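Local coordinates for uncharacterized protein (Bombyx mori, PDB 5AZ1) that binds NADPH and, as an aldo/keto reductase of TIM-barrel fold, probably reduces carbonyl compounds with it, at residues P18-G23 and I64-I69; Y223-T228 and S274-V279; V259-L264 and N287-D292. All coordinates share one frame; numbering follows the deposited sequence.

Contact 1 (P18-G23 and I64-I69). With NDP (NADPH dihydro-nicotinamide-adenine-dinucleotide phosphate), chain J; ACT (acetate ion), chain G.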
loop_
_atom_site.group_PDB
_atom_site.type_symbol
_atom_site.label_atom_id
_atom_site.label_comp_id
_atom_site.label_asym_id
_atom_site.label_seq_id
_atom_site.Cartn_x
_atom_site.Cartn_y
_atom_site.Cartn_z
ATOM N N PRO A 18 -4.253 -1.915 11.399
ATOM C CA PRO A 18 -5.234 -0.809 11.339
ATOM C C PRO A 18 -5.755 -0.595 9.938
ATOM O O PRO A 18 -4.964 -0.620 8.924
ATOM C CB PRO A 18 -4.423 0.428 11.796
ATOM C CG PRO A 18 -3.314 -0.149 12.682
ATOM C CD PRO A 18 -2.970 -1.492 11.997
ATOM N N ALA A 19 -7.055 -0.331 9.884
ATOM C CA ALA A 19 -7.818 -0.276 8.657
ATOM C C ALA A 19 -7.460 0.873 7.782
ATOM O O ALA A 19 -7.839 0.894 6.612
ATOM C CB ALA A 19 -9.278 -0.172 8.990
ATOM N N LEU A 20 -6.743 1.859 8.334
ATOM C CA LEU A 20 -6.205 2.988 7.551
ATOM C C LEU A 20 -4.761 3.210 7.923
ATOM O O LEU A 20 -4.393 3.080 9.071
ATOM C CB LEU A 20 -6.982 4.223 7.874
ATOM C CG LEU A 20 -6.634 5.569 7.229
ATOM C CD1 LEU A 20 -7.306 5.613 5.889
ATOM C CD2 LEU A 20 -7.168 6.729 8.087
ATOM N N GLY A 21 -3.947 3.490 6.928
ATOM C CA GLY A 21 -2.547 3.745 7.131
ATOM C C GLY A 21 -2.070 4.949 6.352
ATOM O O GLY A 21 -2.740 5.412 5.410
ATOM N N TYR A 22 -0.868 5.405 6.724
ATOM C CA TYR A 22 -0.251 6.622 6.220
ATOM C C TYR A 22 0.771 6.302 5.148
ATOM O O TYR A 22 1.852 5.780 5.435
ATOM C CB TYR A 22 0.403 7.358 7.435
ATOM C CG TYR A 22 0.971 8.712 7.138
ATOM C CD1 TYR A 22 2.243 8.847 6.570
ATOM C CD2 TYR A 22 0.264 9.838 7.412
ATOM C CE1 TYR A 22 2.779 10.097 6.298
ATOM C CE2 TYR A 22 0.765 11.105 7.087
ATOM C CZ TYR A 22 2.021 11.222 6.553
ATOM O OH TYR A 22 2.495 12.452 6.227
ATOM N N GLY A 23 0.477 6.641 3.909
ATOM C CA GLY A 23 1.410 6.408 2.818
ATOM C C GLY A 23 2.609 7.361 2.743
ATOM O O GLY A 23 2.503 8.498 3.158
ATOM N N ILE A 64 -2.731 12.544 16.385
ATOM C CA ILE A 64 -4.222 12.326 16.452
ATOM C C ILE A 64 -4.715 10.892 16.544
ATOM O O ILE A 64 -5.902 10.710 16.823
ATOM C CB ILE A 64 -5.020 13.033 15.339
ATOM C CG1 ILE A 64 -4.683 12.456 13.953
ATOM C CG2 ILE A 64 -4.752 14.539 15.416
ATOM C CD1 ILE A 64 -5.492 13.042 12.821
ATOM N N GLY A 65 -3.841 9.892 16.320
ATOM C CA GLY A 65 -4.243 8.475 16.463
ATOM C C GLY A 65 -3.948 7.506 15.305
ATOM O O GLY A 65 -4.325 6.365 15.370
ATOM N N TYR A 66 -3.279 7.942 14.263
ATOM C CA TYR A 66 -2.749 7.018 13.278
ATOM C C TYR A 66 -1.607 6.183 13.915
ATOM O O TYR A 66 -0.721 6.705 14.651
ATOM C CB TYR A 66 -2.166 7.719 12.091
ATOM C CG TYR A 66 -3.111 8.258 11.023
ATOM C CD1 TYR A 66 -4.030 9.281 11.285
ATOM C CD2 TYR A 66 -3.031 7.797 9.715
ATOM C CE1 TYR A 66 -4.792 9.836 10.244
ATOM C CE2 TYR A 66 -3.813 8.318 8.709
ATOM C CZ TYR A 66 -4.695 9.340 8.963
ATOM O OH TYR A 66 -5.458 9.857 7.884
ATOM N N ARG A 67 -1.657 4.890 13.637
ATOM C CA ARG A 67 -0.634 3.960 14.016
ATOM C C ARG A 67 0.042 3.175 12.864
ATOM O O ARG A 67 1.130 2.597 13.061
ATOM C CB ARG A 67 -1.251 2.997 14.983
ATOM C CG ARG A 67 -1.834 3.663 16.231
ATOM C CD ARG A 67 -0.734 4.213 17.155
ATOM N NE ARG A 67 -1.272 4.910 18.295
ATOM C CZ ARG A 67 -1.477 6.231 18.368
ATOM N NH1 ARG A 67 -1.206 7.074 17.381
ATOM N NH2 ARG A 67 -1.989 6.710 19.470
ATOM N N HIS A 68 -0.571 3.161 11.681
ATOM C CA HIS A 68 -0.124 2.303 10.586
ATOM C C HIS A 68 0.605 3.202 9.620
ATOM O O HIS A 68 0.075 4.187 9.142
ATOM C CB HIS A 68 -1.357 1.596 9.960
ATOM C CG HIS A 68 -1.105 0.819 8.699
ATOM N ND1 HIS A 68 -2.091 0.023 8.139
ATOM C CD2 HIS A 68 -0.023 0.701 7.886
ATOM C CE1 HIS A 68 -1.639 -0.511 7.021
ATOM N NE2 HIS A 68 -0.376 -0.150 6.865
ATOM N N ILE A 69 1.833 2.827 9.298
ATOM C CA ILE A 69 2.664 3.563 8.381
ATOM C C ILE A 69 3.190 2.665 7.270
ATOM O O ILE A 69 3.815 1.669 7.536
ATOM C CB ILE A 69 3.905 4.127 9.138
ATOM C CG1 ILE A 69 3.476 5.069 10.243
ATOM C CG2 ILE A 69 4.864 4.832 8.171
ATOM C CD1 ILE A 69 4.598 5.348 11.229
HETATM P PA NDP J . -3.402 8.324 -3.288
HETATM O O1A NDP J . -4.617 7.703 -3.983
HETATM O O2A NDP J . -3.184 8.191 -1.820
HETATM O O5B NDP J . -3.576 9.931 -3.558
HETATM C C5B NDP J . -2.524 10.857 -3.338
HETATM C C4B NDP J . -3.009 12.268 -3.652
HETATM O O4B NDP J . -4.273 12.546 -3.025
HETATM C C3B NDP J . -2.008 13.340 -3.170
HETATM O O3B NDP J . -1.592 14.123 -4.279
HETATM C C2B NDP J . -2.763 14.121 -2.089
HETATM O O2B NDP J . -2.445 15.513 -2.002
HETATM C C1B NDP J . -4.219 13.851 -2.423
HETATM N N9A NDP J . -5.105 13.743 -1.269
HETATM C C8A NDP J . -4.946 12.930 -0.200
HETATM N N7A NDP J . -5.977 13.049 0.654
HETATM C C5A NDP J . -6.833 13.924 0.093
HETATM C C6A NDP J . -8.123 14.488 0.488
HETATM N N6A NDP J . -8.657 14.066 1.674
HETATM N N1A NDP J . -8.688 15.405 -0.370
HETATM C C2A NDP J . -8.108 15.792 -1.536
HETATM N N3A NDP J . -6.928 15.303 -1.964
HETATM C C4A NDP J . -6.268 14.383 -1.188
HETATM O O3 NDP J . -2.113 7.988 -4.178
HETATM P PN NDP J . -0.829 7.139 -3.750
HETATM O O1N NDP J . -0.605 6.182 -4.880
HETATM O O2N NDP J . 0.292 8.072 -3.308
HETATM O O5D NDP J . -1.354 6.434 -2.371
HETATM C C5D NDP J . -0.867 5.218 -1.970
HETATM C C4D NDP J . 0.301 5.052 -1.019
HETATM O O4D NDP J . 0.367 3.606 -1.123
HETATM C C3D NDP J . 1.747 5.475 -1.289
HETATM O O3D NDP J . 2.123 6.565 -0.481
HETATM C C2D NDP J . 2.524 4.232 -0.863
HETATM O O2D NDP J . 2.597 4.194 0.581
HETATM C C1D NDP J . 1.655 3.103 -1.439
HETATM N N1N NDP J . 1.827 2.673 -2.906
HETATM C C2N NDP J . 2.214 1.380 -3.118
HETATM C C3N NDP J . 2.455 0.819 -4.386
HETATM C C7N NDP J . 2.870 -0.634 -4.514
HETATM O O7N NDP J . 3.333 -0.970 -5.610
HETATM N N7N NDP J . 2.759 -1.519 -3.465
HETATM C C4N NDP J . 2.335 1.689 -5.636
HETATM C C5N NDP J . 1.883 3.057 -5.320
HETATM C C6N NDP J . 1.650 3.473 -4.010
HETATM P P2B NDP J . -1.356 16.130 -0.963
HETATM O O1X NDP J . -0.230 15.102 -0.732
HETATM O O2X NDP J . -0.783 17.241 -1.804
HETATM O O3X NDP J . -2.234 16.381 0.232
HETATM C C ACT G . -2.373 3.545 21.439
HETATM O O ACT G . -2.352 3.038 20.282
HETATM O OXT ACT G . -2.027 4.728 21.630
HETATM C CH3 ACT G . -2.795 2.758 22.638
HETATM O O HOH W 1 -3.492 3.984 11.552
#

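Contact 2 (Y223-T228 and S274-V279). With NDP (NADPH dihydro-nicotinamide-adenine-dinucleotide phosphate), chain J.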
loop_
_atom_site.group_PDB
_atom_site.type_symbol
_atom_site.label_atom_id
_atom_site.label_comp_id
_atom_site.label_asym_id
_atom_site.label_seq_id
_atom_site.Cartn_x
_atom_site.Cartn_y
_atom_site.Cartn_z
ATOM N N TYR A 223 -3.565 0.434 -2.201
ATOM C CA TYR A 223 -2.870 1.652 -2.572
ATOM C C TYR A 223 -3.563 2.397 -3.671
ATOM O O TYR A 223 -4.384 1.825 -4.350
ATOM C CB TYR A 223 -1.438 1.366 -2.952
ATOM C CG TYR A 223 -1.082 0.679 -4.266
ATOM C CD1 TYR A 223 -1.115 1.378 -5.490
ATOM C CD2 TYR A 223 -0.575 -0.594 -4.287
ATOM C CE1 TYR A 223 -0.709 0.788 -6.663
ATOM C CE2 TYR A 223 -0.164 -1.191 -5.446
ATOM C CZ TYR A 223 -0.212 -0.502 -6.644
ATOM O OH TYR A 223 0.269 -1.084 -7.817
ATOM N N SER A 224 -3.146 3.656 -3.898
ATOM C CA SER A 224 -3.859 4.604 -4.793
ATOM C C SER A 224 -5.376 4.509 -4.639
ATOM O O SER A 224 -6.109 4.392 -5.606
ATOM C CB SER A 224 -3.492 4.418 -6.251
ATOM O OG SER A 224 -2.058 4.507 -6.476
ATOM N N PRO A 225 -5.841 4.616 -3.413
ATOM C CA PRO A 225 -7.268 4.490 -3.148
ATOM C C PRO A 225 -8.155 5.592 -3.722
ATOM O O PRO A 225 -9.370 5.408 -3.765
ATOM C CB PRO A 225 -7.329 4.448 -1.612
ATOM C CG PRO A 225 -6.145 5.291 -1.203
ATOM C CD PRO A 225 -5.069 4.989 -2.199
ATOM N N PHE A 226 -7.581 6.710 -4.157
ATOM C CA PHE A 226 -8.354 7.788 -4.803
ATOM C C PHE A 226 -8.286 7.693 -6.322
ATOM O O PHE A 226 -8.902 8.486 -7.010
ATOM C CB PHE A 226 -7.827 9.155 -4.365
ATOM C CG PHE A 226 -8.058 9.456 -2.915
ATOM C CD1 PHE A 226 -9.298 9.437 -2.397
ATOM C CD2 PHE A 226 -7.009 9.780 -2.088
ATOM C CE1 PHE A 226 -9.514 9.687 -1.052
ATOM C CE2 PHE A 226 -7.195 10.012 -0.768
ATOM C CZ PHE A 226 -8.450 10.012 -0.241
ATOM N N GLY A 227 -7.548 6.718 -6.845
ATOM C CA GLY A 227 -7.410 6.561 -8.258
ATOM C C GLY A 227 -7.082 7.904 -8.894
ATOM O O GLY A 227 -6.182 8.620 -8.417
ATOM N N THR A 228 -7.825 8.242 -9.961
ATOM C CA THR A 228 -7.669 9.517 -10.666
ATOM C C THR A 228 -8.728 10.493 -10.226
ATOM O O THR A 228 -8.973 11.472 -10.890
ATOM C CB THR A 228 -7.664 9.352 -12.220
ATOM O OG1 THR A 228 -8.913 8.814 -12.703
ATOM C CG2 THR A 228 -6.489 8.437 -12.666
ATOM N N SER A 274 -7.083 0.851 3.573
ATOM C CA SER A 274 -6.538 1.946 2.737
ATOM C C SER A 274 -5.270 2.582 3.258
ATOM O O SER A 274 -5.169 2.821 4.454
ATOM C CB SER A 274 -7.519 3.094 2.665
ATOM O OG SER A 274 -8.473 2.664 1.745
ATOM N N ILE A 275 -4.410 2.953 2.323
ATOM C CA ILE A 275 -3.205 3.688 2.584
ATOM C C ILE A 275 -3.132 4.947 1.677
ATOM O O ILE A 275 -2.258 5.134 0.835
ATOM C CB ILE A 275 -1.930 2.778 2.547
ATOM C CG1 ILE A 275 -1.716 2.087 1.241
ATOM C CG2 ILE A 275 -1.972 1.647 3.604
ATOM C CD1 ILE A 275 -0.425 1.259 1.234
ATOM N N PRO A 276 -4.080 5.862 1.873
ATOM C CA PRO A 276 -3.893 7.171 1.221
ATOM C C PRO A 276 -2.582 7.903 1.590
ATOM O O PRO A 276 -2.076 7.768 2.690
ATOM C CB PRO A 276 -5.034 7.978 1.796
ATOM C CG PRO A 276 -5.189 7.401 3.160
ATOM C CD PRO A 276 -5.060 5.925 2.954
ATOM N N LYS A 277 -2.079 8.685 0.656
ATOM C CA LYS A 277 -0.968 9.540 0.884
ATOM C C LYS A 277 -1.431 10.997 0.866
ATOM O O LYS A 277 -2.208 11.389 -0.018
ATOM C CB LYS A 277 0.080 9.303 -0.184
ATOM C CG LYS A 277 1.293 10.264 -0.128
ATOM C CD LYS A 277 1.151 11.366 -1.189
ATOM C CE LYS A 277 2.177 12.472 -1.069
ATOM N NZ LYS A 277 1.747 13.667 -1.841
ATOM N N THR A 278 -0.915 11.777 1.821
ATOM C CA THR A 278 -1.063 13.225 1.834
ATOM C C THR A 278 0.049 13.871 2.648
ATOM O O THR A 278 0.479 13.316 3.624
ATOM C CB THR A 278 -2.411 13.652 2.448
ATOM O OG1 THR A 278 -2.509 15.071 2.427
ATOM C CG2 THR A 278 -2.559 13.205 3.847
ATOM N N VAL A 279 0.437 15.092 2.270
ATOM C CA VAL A 279 1.350 15.937 3.061
ATOM C C VAL A 279 0.617 17.070 3.777
ATOM O O VAL A 279 1.260 17.958 4.335
ATOM C CB VAL A 279 2.542 16.477 2.220
ATOM C CG1 VAL A 279 3.399 15.331 1.714
ATOM C CG2 VAL A 279 2.083 17.335 1.049
HETATM P PA NDP J . -3.402 8.324 -3.288
HETATM O O1A NDP J . -4.617 7.703 -3.983
HETATM O O2A NDP J . -3.184 8.191 -1.820
HETATM O O5B NDP J . -3.576 9.931 -3.558
HETATM C C5B NDP J . -2.524 10.857 -3.338
HETATM C C4B NDP J . -3.009 12.268 -3.652
HETATM O O4B NDP J . -4.273 12.546 -3.025
HETATM C C3B NDP J . -2.008 13.340 -3.170
HETATM O O3B NDP J . -1.592 14.123 -4.279
HETATM C C2B NDP J . -2.763 14.121 -2.089
HETATM O O2B NDP J . -2.445 15.513 -2.002
HETATM C C1B NDP J . -4.219 13.851 -2.423
HETATM N N9A NDP J . -5.105 13.743 -1.269
HETATM C C8A NDP J . -4.946 12.930 -0.200
HETATM N N7A NDP J . -5.977 13.049 0.654
HETATM C C5A NDP J . -6.833 13.924 0.093
HETATM C C6A NDP J . -8.123 14.488 0.488
HETATM N N6A NDP J . -8.657 14.066 1.674
HETATM N N1A NDP J . -8.688 15.405 -0.370
HETATM C C2A NDP J . -8.108 15.792 -1.536
HETATM N N3A NDP J . -6.928 15.303 -1.964
HETATM C C4A NDP J . -6.268 14.383 -1.188
HETATM O O3 NDP J . -2.113 7.988 -4.178
HETATM P PN NDP J . -0.829 7.139 -3.750
HETATM O O1N NDP J . -0.605 6.182 -4.880
HETATM O O2N NDP J . 0.292 8.072 -3.308
HETATM O O5D NDP J . -1.354 6.434 -2.371
HETATM C C5D NDP J . -0.867 5.218 -1.970
HETATM C C4D NDP J . 0.301 5.052 -1.019
HETATM O O4D NDP J . 0.367 3.606 -1.123
HETATM C C3D NDP J . 1.747 5.475 -1.289
HETATM O O3D NDP J . 2.123 6.565 -0.481
HETATM C C2D NDP J . 2.524 4.232 -0.863
HETATM O O2D NDP J . 2.597 4.194 0.581
HETATM C C1D NDP J . 1.655 3.103 -1.439
HETATM N N1N NDP J . 1.827 2.673 -2.906
HETATM C C2N NDP J . 2.214 1.380 -3.118
HETATM C C3N NDP J . 2.455 0.819 -4.386
HETATM C C7N NDP J . 2.870 -0.634 -4.514
HETATM O O7N NDP J . 3.333 -0.970 -5.610
HETATM N N7N NDP J . 2.759 -1.519 -3.465
HETATM C C4N NDP J . 2.335 1.689 -5.636
HETATM C C5N NDP J . 1.883 3.057 -5.320
HETATM C C6N NDP J . 1.650 3.473 -4.010
HETATM P P2B NDP J . -1.356 16.130 -0.963
HETATM O O1X NDP J . -0.230 15.102 -0.732
HETATM O O2X NDP J . -0.783 17.241 -1.804
HETATM O O3X NDP J . -2.234 16.381 0.232
#

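Contact 3 (V259-L264 and N287-D292). With NDP (NADPH dihydro-nicotinamide-adenine-dinucleotide phosphate), chain J.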
loop_
_atom_site.group_PDB
_atom_site.type_symbol
_atom_site.label_atom_id
_atom_site.label_comp_id
_atom_site.label_asym_id
_atom_site.label_seq_id
_atom_site.Cartn_x
_atom_site.Cartn_y
_atom_site.Cartn_z
ATOM N N VAL A 259 -16.336 13.850 -0.311
ATOM C CA VAL A 259 -16.311 12.925 -1.410
ATOM C C VAL A 259 -15.166 11.937 -1.208
ATOM O O VAL A 259 -15.344 10.746 -1.420
ATOM C CB VAL A 259 -16.205 13.674 -2.756
ATOM C CG1 VAL A 259 -15.835 12.765 -3.904
ATOM C CG2 VAL A 259 -17.536 14.366 -3.066
ATOM N N THR A 260 -14.012 12.436 -0.802
ATOM C CA THR A 260 -12.902 11.575 -0.449
ATOM C C THR A 260 -13.284 10.678 0.720
ATOM O O THR A 260 -12.930 9.505 0.743
ATOM C CB THR A 260 -11.601 12.355 -0.146
ATOM O OG1 THR A 260 -11.873 13.361 0.800
ATOM C CG2 THR A 260 -11.085 12.957 -1.383
ATOM N N GLN A 261 -14.037 11.189 1.658
ATOM C CA GLN A 261 -14.428 10.352 2.782
ATOM C C GLN A 261 -15.388 9.206 2.401
ATOM O O GLN A 261 -15.409 8.121 3.044
ATOM C CB GLN A 261 -15.095 11.169 3.874
ATOM C CG GLN A 261 -14.151 11.996 4.720
ATOM C CD GLN A 261 -14.867 12.914 5.719
ATOM O OE1 GLN A 261 -16.036 13.237 5.555
ATOM N NE2 GLN A 261 -14.163 13.316 6.769
ATOM N N VAL A 262 -16.232 9.489 1.422
ATOM C CA VAL A 262 -17.102 8.494 0.894
ATOM C C VAL A 262 -16.271 7.394 0.245
ATOM O O VAL A 262 -16.526 6.260 0.501
ATOM C CB VAL A 262 -18.101 9.075 -0.120
ATOM C CG1 VAL A 262 -18.812 7.951 -0.891
ATOM C CG2 VAL A 262 -19.153 9.912 0.626
ATOM N N ASN A 263 -15.349 7.789 -0.613
ATOM C CA ASN A 263 -14.378 6.895 -1.238
ATOM C C ASN A 263 -13.675 5.967 -0.213
ATOM O O ASN A 263 -13.760 4.752 -0.342
ATOM C CB ASN A 263 -13.379 7.698 -2.078
ATOM C CG ASN A 263 -12.499 6.821 -2.973
ATOM O OD1 ASN A 263 -12.242 5.672 -2.682
ATOM N ND2 ASN A 263 -12.011 7.377 -4.050
ATOM N N LEU A 264 -13.079 6.518 0.848
ATOM C CA LEU A 264 -12.362 5.667 1.814
ATOM C C LEU A 264 -13.301 4.787 2.625
ATOM O O LEU A 264 -12.994 3.610 2.933
ATOM C CB LEU A 264 -11.484 6.513 2.743
ATOM C CG LEU A 264 -10.371 7.283 2.070
ATOM C CD1 LEU A 264 -9.474 8.001 3.082
ATOM C CD2 LEU A 264 -9.523 6.393 1.195
ATOM N N ASN A 287 -9.320 12.259 6.115
ATOM C CA ASN A 287 -9.144 10.812 5.773
ATOM C C ASN A 287 -9.408 9.845 6.902
ATOM O O ASN A 287 -9.882 8.745 6.644
ATOM C CB ASN A 287 -7.788 10.537 5.151
ATOM C CG ASN A 287 -7.576 11.326 3.903
ATOM O OD1 ASN A 287 -8.533 11.897 3.392
ATOM N ND2 ASN A 287 -6.338 11.425 3.430
ATOM N N ALA A 288 -9.213 10.250 8.147
ATOM C CA ALA A 288 -9.469 9.337 9.269
ATOM C C ALA A 288 -10.867 9.345 9.834
ATOM O O ALA A 288 -11.195 8.492 10.688
ATOM C CB ALA A 288 -8.474 9.576 10.385
ATOM N N SER A 289 -11.702 10.257 9.359
ATOM C CA SER A 289 -13.051 10.425 9.930
ATOM C C SER A 289 -14.081 9.719 9.013
ATOM O O SER A 289 -14.964 10.363 8.426
ATOM C CB SER A 289 -13.335 11.925 10.122
ATOM O OG SER A 289 -12.189 12.583 10.731
ATOM N N ILE A 290 -13.927 8.388 8.916
ATOM C CA ILE A 290 -14.596 7.561 7.909
ATOM C C ILE A 290 -15.177 6.247 8.441
ATOM O O ILE A 290 -15.585 5.404 7.645
ATOM C CB ILE A 290 -13.638 7.193 6.761
ATOM C CG1 ILE A 290 -12.504 6.298 7.292
ATOM C CG2 ILE A 290 -13.131 8.442 6.037
ATOM C CD1 ILE A 290 -11.527 5.803 6.284
ATOM N N PHE A 291 -15.232 6.080 9.753
ATOM C CA PHE A 291 -15.609 4.822 10.393
ATOM C C PHE A 291 -16.974 4.852 11.080
ATOM O O PHE A 291 -17.426 3.834 11.606
ATOM C CB PHE A 291 -14.493 4.434 11.390
ATOM C CG PHE A 291 -13.167 4.312 10.715
ATOM C CD1 PHE A 291 -12.951 3.286 9.780
ATOM C CD2 PHE A 291 -12.169 5.266 10.901
ATOM C CE1 PHE A 291 -11.742 3.179 9.123
ATOM C CE2 PHE A 291 -10.960 5.176 10.223
ATOM C CZ PHE A 291 -10.743 4.140 9.333
ATOM N N ASP A 292 -17.657 5.991 10.998
ATOM C CA ASP A 292 -18.919 6.213 11.699
ATOM C C ASP A 292 -20.164 6.254 10.775
ATOM O O ASP A 292 -21.187 6.829 11.126
ATOM C CB ASP A 292 -18.807 7.497 12.538
ATOM C CG ASP A 292 -18.505 8.713 11.715
ATOM O OD1 ASP A 292 -18.290 8.618 10.486
ATOM O OD2 ASP A 292 -18.450 9.799 12.308
HETATM P PA NDP J . -3.402 8.324 -3.288
HETATM O O1A NDP J . -4.617 7.703 -3.983
HETATM O O2A NDP J . -3.184 8.191 -1.820
HETATM O O5B NDP J . -3.576 9.931 -3.558
HETATM C C5B NDP J . -2.524 10.857 -3.338
HETATM C C4B NDP J . -3.009 12.268 -3.652
HETATM O O4B NDP J . -4.273 12.546 -3.025
HETATM C C3B NDP J . -2.008 13.340 -3.170
HETATM O O3B NDP J . -1.592 14.123 -4.279
HETATM C C2B NDP J . -2.763 14.121 -2.089
HETATM O O2B NDP J . -2.445 15.513 -2.002
HETATM C C1B NDP J . -4.219 13.851 -2.423
HETATM N N9A NDP J . -5.105 13.743 -1.269
HETATM C C8A NDP J . -4.946 12.930 -0.200
HETATM N N7A NDP J . -5.977 13.049 0.654
HETATM C C5A NDP J . -6.833 13.924 0.093
HETATM C C6A NDP J . -8.123 14.488 0.488
HETATM N N6A NDP J . -8.657 14.066 1.674
HETATM N N1A NDP J . -8.688 15.405 -0.370
HETATM C C2A NDP J . -8.108 15.792 -1.536
HETATM N N3A NDP J . -6.928 15.303 -1.964
HETATM C C4A NDP J . -6.268 14.383 -1.188
HETATM O O3 NDP J . -2.113 7.988 -4.178
HETATM P PN NDP J . -0.829 7.139 -3.750
HETATM O O1N NDP J . -0.605 6.182 -4.880
HETATM O O2N NDP J . 0.292 8.072 -3.308
HETATM O O5D NDP J . -1.354 6.434 -2.371
HETATM C C5D NDP J . -0.867 5.218 -1.970
HETATM C C4D NDP J . 0.301 5.052 -1.019
HETATM O O4D NDP J . 0.367 3.606 -1.123
HETATM C C3D NDP J . 1.747 5.475 -1.289
HETATM O O3D NDP J . 2.123 6.565 -0.481
HETATM C C2D NDP J . 2.524 4.232 -0.863
HETATM O O2D NDP J . 2.597 4.194 0.581
HETATM C C1D NDP J . 1.655 3.103 -1.439
HETATM N N1N NDP J . 1.827 2.673 -2.906
HETATM C C2N NDP J . 2.214 1.380 -3.118
HETATM C C3N NDP J . 2.455 0.819 -4.386
HETATM C C7N NDP J . 2.870 -0.634 -4.514
HETATM O O7N NDP J . 3.333 -0.970 -5.610
HETATM N N7N NDP J . 2.759 -1.519 -3.465
HETATM C C4N NDP J . 2.335 1.689 -5.636
HETATM C C5N NDP J . 1.883 3.057 -5.320
HETATM C C6N NDP J . 1.650 3.473 -4.010
HETATM P P2B NDP J . -1.356 16.130 -0.963
HETATM O O1X NDP J . -0.230 15.102 -0.732
HETATM O O2X NDP J . -0.783 17.241 -1.804
HETATM O O3X NDP J . -2.234 16.381 0.232
HETATM O O HOH W 2 -11.404 12.182 3.048
#

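Contact 1 (P18-G23 and I64-I69)
Tyr-22 N donates to His-68 O at 2.9 Å, a bond of the parallel pairing of strand 22-23 with strand 68-70, in which Tyr-22 faces Ile-69. The other direct hydrogen bond is made by a side chain: CG anti to the backbone N (chi1 172°) turns the His-68 ring so that ND1 meets Pro-18 O in the ring plane, 3.0 Å away and nearly straight at 168°. One water joins the loops further, giving a hydrogen to Leu-20 O and taking one from Arg-67 N. Apolar contacts fill in between. Gly-21 CA sits over one face of the His-68 ring in a CH-pi contact, and Leu-20 CD2 rests 3.7 Å from Tyr-66 CZ, while the Tyr-66 hydroxyl is hydrogen-bonded to Val-284 O. The charged group is Arg-67, whose NE and NH2 grip the two oxygens of an acetate, probably from the crystallisation liquor, as NH1 reaches back to Tyr-66 O at 2.8 Å. A leucine in place of Arg-67 would probably leave Tyr-66 O and Ile-62 O without this donor, and the acetate without its countercharge. Because ND1 carries the hydrogen toward Pro-18 O, the bond probably holds the imidazole's rotation and ties barrel strand 68-70 to the end of hairpin strand 16-18.

Contact 2 (Y223-T228 and S274-V279)
Phe-226 and Pro-276 meet beside the pyrophosphate of NADPH, where the loop after strand 219-223 faces the loop after strand 273-274. From CB outward the Phe-226 side chain runs along the cofactor: CB lies 3.5 Å from O1A of NADPH, CG is also near O1A, and CD2 is about equally near O1A and the ester oxygen O5B, which lies at the ring edge. CE2 then touches Pro-276 CB at 3.9 Å and also N7A of the adenine, and CZ, the tip, ends near N7A. CG stands anti to the carbonyl carbon (chi1 -67°), a setting that carries the ring toward 274-279. Pro-225 lays its CG 3.7 Å from Pro-276 N, and Ile-275 CG1 packs against Tyr-223 CA. These loops leave the C-terminal ends of the last two strands of the TIM barrel, the rim where aldo/keto reductases hold their cofactor. The Tyr-223 ring stacks one face on the nicotinamide, C3N of NADPH lying 3.3 Å above its plane and over its centre; Tyr-223 OH is hydrogen-bonded to Asn-176 OD1. Phe-226 N and Lys-277 N donate to different oxygens of the same phosphate, O1A and O2A. Around the 2'-phosphate, Lys-277 NZ and Val-279 N both reach O1X, and Thr-278 OG1 gives its hydrogen to O3X at 2.6 Å.

Contact 3 (V259-L264 and N287-D292)
Gln-261 and Ile-290 mark the closest backbone approach, CA to CA 5.8 Å, where the first turns of helix 259-269 pass the irregular loop that follows helix 281-287; no direct hydrogen bond joins the two segments. Ile-290 supplies much of the apolar contact. Its two branches divide the work: CD1 presses on Leu-264 CB at 3.6 Å, while CG2 lies 3.8 Å from Gln-261 O and also meets Gln-261 CG. CG1 occupies the position between backbone N and carbonyl carbon (chi1 65°), and an extended chi2 sends CD1 on to the leucine. Leu-264 in turn sets CD1 against Asn-287, 3.7 Å from both its CB and its carbonyl O. Gln-261 stretches beyond CG toward the loop, and its NE2 comes 3.7 Å from Ser-289 CB; the polar partners of this amide lie outside the pair, OE1 accepting from Thr-258 N and NE2 donating to Glu-286 O, while Ser-289 OG is hydrogen-bonded to Leu-285 O.

The polar link is indirect. A water donates to Asn-287 OD1 at 2.9 Å and is also hydrogen-bonded to Thr-260 OG1, which lies 2.6 Å from it. OD1 accepts a second hydrogen from N6A of NADPH at 2.8 Å, and ND2 of the same amide donates to the adenine N7A, almost straight at 171°. Both ends of the Asn-287 amide are thus engaged, which fixes its rotation and reads the donor and acceptor of the adenine together. Thr-260 CG2 lies against one face of the adenine, near N1A. The arrangement forms the adenine end of the NADPH site, built here, as in other aldo/keto reductases, from helical and loop elements that follow the last strands of the barrel.

All three contacts touch NADPH, their centres 12 to 13 Å apart. Contact 1 passes to contact 2 through the backbone, where Gly-21 N lies 2.8 Å from Ser-274 O and Gly-23 N 3.0 Å from Pro-276 O, both probable hydrogen bonds that close the barrel between its first and last strands. Contacts 2 and 3, whose segments alternate along the chain, meet where Phe-226 CE1 packs 3.5 Å from Thr-260 CB beside the adenine. Contact 1 reaches contact 3 through Leu-20 CD2, 3.7 Å from Ala-288 CA. Contact 2 spans the cofactor from nicotinamide to 2'-phosphate, contact 3 takes the adenine, and contact 1 touches the nicotinamide ribose at Gly-23.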